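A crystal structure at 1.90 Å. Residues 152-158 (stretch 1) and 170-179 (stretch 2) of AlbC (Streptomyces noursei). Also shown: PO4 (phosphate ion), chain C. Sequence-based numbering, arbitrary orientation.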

# COMPACT_ATOMS: atom_id res chain seq x y z
N MET A 152 10.61 2.19 7.18
CA MET A 152 9.80 1.64 6.12
C MET A 152 10.51 1.69 4.77
O MET A 152 10.44 0.74 4.01
CB MET A 152 8.46 2.37 6.01
CG MET A 152 7.46 1.63 5.15
SD MET A 152 5.82 2.38 5.20
CE MET A 152 5.03 1.49 3.87
N VAL A 153 11.15 2.82 4.47
CA VAL A 153 11.97 2.92 3.26
C VAL A 153 12.98 1.77 3.16
O VAL A 153 13.10 1.12 2.13
CB VAL A 153 12.68 4.29 3.15
CG1 VAL A 153 13.73 4.26 2.03
CG2 VAL A 153 11.65 5.42 2.91
N ARG A 154 13.68 1.51 4.26
CA ARG A 154 14.66 0.44 4.26
C ARG A 154 14.02 -0.92 4.02
O ARG A 154 14.57 -1.74 3.28
CB ARG A 154 15.46 0.45 5.57
CG ARG A 154 16.23 1.74 5.76
CD ARG A 154 17.32 1.64 6.82
NE ARG A 154 18.15 2.84 6.76
CZ ARG A 154 19.29 2.95 6.08
NH1 ARG A 154 19.82 1.88 5.49
NH2 ARG A 154 19.92 4.11 6.04
N ALA A 155 12.85 -1.15 4.61
CA ALA A 155 12.12 -2.39 4.37
C ALA A 155 11.71 -2.52 2.91
O ALA A 155 11.83 -3.60 2.33
CB ALA A 155 10.91 -2.51 5.30
N VAL A 156 11.23 -1.44 2.31
CA VAL A 156 10.88 -1.45 0.89
C VAL A 156 12.12 -1.77 0.05
O VAL A 156 12.07 -2.62 -0.85
CB VAL A 156 10.31 -0.09 0.42
CG1 VAL A 156 10.20 -0.05 -1.09
CG2 VAL A 156 8.96 0.19 1.09
N VAL A 157 13.22 -1.08 0.33
CA VAL A 157 14.44 -1.27 -0.45
C VAL A 157 14.93 -2.70 -0.30
O VAL A 157 15.18 -3.39 -1.29
CB VAL A 157 15.56 -0.30 0.00
CG1 VAL A 157 16.89 -0.72 -0.60
CG2 VAL A 157 15.22 1.13 -0.43
N MET A 158 15.03 -3.16 0.94
CA MET A 158 15.71 -4.42 1.23
C MET A 158 14.88 -5.59 0.71
O MET A 158 15.38 -6.70 0.57
CB MET A 158 15.97 -4.56 2.73
CG MET A 158 17.04 -3.61 3.26
SD MET A 158 18.69 -3.91 2.56
CE MET A 158 18.56 -5.65 2.14
N GLU A 170 20.71 6.39 -4.02
CA GLU A 170 19.65 6.43 -5.03
C GLU A 170 18.47 5.49 -4.74
O GLU A 170 17.32 5.81 -5.05
CB GLU A 170 20.20 6.17 -6.44
N HIS A 171 18.75 4.34 -4.13
CA HIS A 171 17.69 3.43 -3.68
C HIS A 171 16.86 4.06 -2.58
O HIS A 171 15.64 3.87 -2.53
CB HIS A 171 18.28 2.11 -3.17
CG HIS A 171 18.79 1.22 -4.26
ND1 HIS A 171 20.12 1.17 -4.61
CD2 HIS A 171 18.15 0.35 -5.07
CE1 HIS A 171 20.28 0.32 -5.62
NE2 HIS A 171 19.10 -0.19 -5.91
N LEU A 172 17.54 4.71 -1.64
CA LEU A 172 16.87 5.34 -0.51
C LEU A 172 15.98 6.49 -0.97
O LEU A 172 14.88 6.68 -0.45
CB LEU A 172 17.90 5.86 0.50
CG LEU A 172 18.80 4.78 1.11
CD1 LEU A 172 19.84 5.41 2.00
CD2 LEU A 172 17.98 3.75 1.89
N ARG A 173 16.46 7.25 -1.94
CA ARG A 173 15.67 8.34 -2.52
C ARG A 173 14.44 7.80 -3.23
O ARG A 173 13.31 8.26 -2.98
CB ARG A 173 16.52 9.18 -3.48
CG ARG A 173 15.73 10.28 -4.19
CD ARG A 173 16.53 10.87 -5.34
NE ARG A 173 17.70 11.61 -4.87
CZ ARG A 173 17.67 12.88 -4.47
NH1 ARG A 173 16.53 13.56 -4.49
NH2 ARG A 173 18.79 13.46 -4.06
N ALA A 174 14.65 6.82 -4.10
CA ALA A 174 13.54 6.10 -4.72
C ALA A 174 12.55 5.58 -3.68
O ALA A 174 11.34 5.71 -3.85
CB ALA A 174 14.06 4.95 -5.58
N GLY A 175 13.07 4.96 -2.62
CA GLY A 175 12.21 4.36 -1.61
C GLY A 175 11.44 5.41 -0.84
O GLY A 175 10.27 5.22 -0.49
N LEU A 176 12.10 6.53 -0.57
CA LEU A 176 11.47 7.62 0.13
C LEU A 176 10.29 8.20 -0.66
O LEU A 176 9.20 8.38 -0.12
CB LEU A 176 12.49 8.72 0.45
CG LEU A 176 11.97 9.88 1.29
CD1 LEU A 176 11.32 9.40 2.58
CD2 LEU A 176 13.12 10.85 1.60
N ASN A 177 10.52 8.48 -1.94
CA ASN A 177 9.46 8.94 -2.83
C ASN A 177 8.27 7.99 -2.79
O ASN A 177 7.11 8.42 -2.76
CB ASN A 177 9.97 9.04 -4.27
CG ASN A 177 10.93 10.18 -4.46
OD1 ASN A 177 10.99 11.10 -3.66
ND2 ASN A 177 11.66 10.16 -5.57
N TYR A 178 8.58 6.70 -2.87
CA TYR A 178 7.59 5.64 -2.87
C TYR A 178 6.79 5.65 -1.56
O TYR A 178 5.56 5.56 -1.56
CB TYR A 178 8.32 4.30 -3.04
CG TYR A 178 7.42 3.09 -3.16
CD1 TYR A 178 6.96 2.66 -4.40
CD2 TYR A 178 7.09 2.34 -2.04
CE1 TYR A 178 6.12 1.56 -4.51
CE2 TYR A 178 6.26 1.24 -2.14
CZ TYR A 178 5.78 0.85 -3.38
OH TYR A 178 4.96 -0.26 -3.48
N VAL A 179 7.50 5.76 -0.44
CA VAL A 179 6.86 5.62 0.86
C VAL A 179 6.05 6.88 1.21
O VAL A 179 4.93 6.77 1.70
CB VAL A 179 7.90 5.34 1.96
CG1 VAL A 179 7.33 5.71 3.36
CG2 VAL A 179 8.34 3.87 1.92
P PO4 C . 4.69 -1.43 0.10
O1 PO4 C . 5.88 -2.03 -0.61
O2 PO4 C . 3.77 -0.81 -0.94
O3 PO4 C . 3.97 -2.48 0.90
O4 PO4 C . 5.19 -0.34 1.03

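Residues 152-158 and 170-179 are both helical, and their axes cross steeply, with an angle of 114° between the N-to-C directions and a closest approach of 8.7 Å. Each helix satisfies its own backbone through i to i+4 hydrogen bonds, such as Val157 N to Val153 O (2.8 Å) and Gly175 N to His171 O (2.8 Å). No hydrogen bond joins the two stretches; the 484 Å² buried between them is held by apolar packing.

The backbones come nearest where the CA atoms of Val153 and Gly175 lie 5.1 Å apart. Glycine permits this approach: an ideal CB on Gly175 would point toward the first helix and fall 2.9 Å from Val153 CG1, a clash, and 3.2 Å from Val157 CG2. The space is instead filled by Val153, a knob in the hole formed by Leu172, Gly175, Leu176 and Val179. Its CG2 rests 3.5 Å from Leu176 CA and 3.8 Å from Val179 CG2, while CG1 lies 3.7 Å from Leu172 O.

All three valines of stretch 1 adopt the t rotamer (chi1 167-170°), the usual choice in a helix, where it keeps both methyls clear of the preceding turn. Here it also suits the interface, since each CA-to-CB bond points toward the second helix and the branched side chain can meet more than one neighbour. Val156 sets CG1 4.0 Å from Tyr178 CD2 and CG2 3.8 Å from Val179 CG2. Val157 places CG2 3.5 Å from His171 O, packing a methyl against a carbonyl already engaged by Gly175 N. Val179, also t at 159°, answers with CG2, which additionally meets Met152 CG at 4.0 Å. The Met152 side chain is fully extended (t, t, t), carrying its CE to 3.4 Å from PO4 O4.

The CA-to-CB bond of Leu172 points sideways relative to stretch 1, but with its m, t conformation the branched end comes nearer to stretch 1, with CD2 4.3 Å from Val153 CG1. The same methyl lies over one face of the Arg154 guanidinium, whose flat faces are poor hydrogen-bonding surfaces and tolerate an apolar neighbour. Arg154 leaves its helix pointing away, yet its long side chain returns far enough for NH2 to come within 4.2 Å of Leu172 CD1.

Tyr178, t at chi1 with chi2 near 90°, points its CA-to-CB bond toward stretch 1, and its ring ends beside the phosphate, probably acquired from the crystallisation liquor. Its OH lies 2.9 Å from PO4 O2, at hydrogen-bonding distance, so the polar end of the ring reaches the anion while its CD2 side packs against Val156.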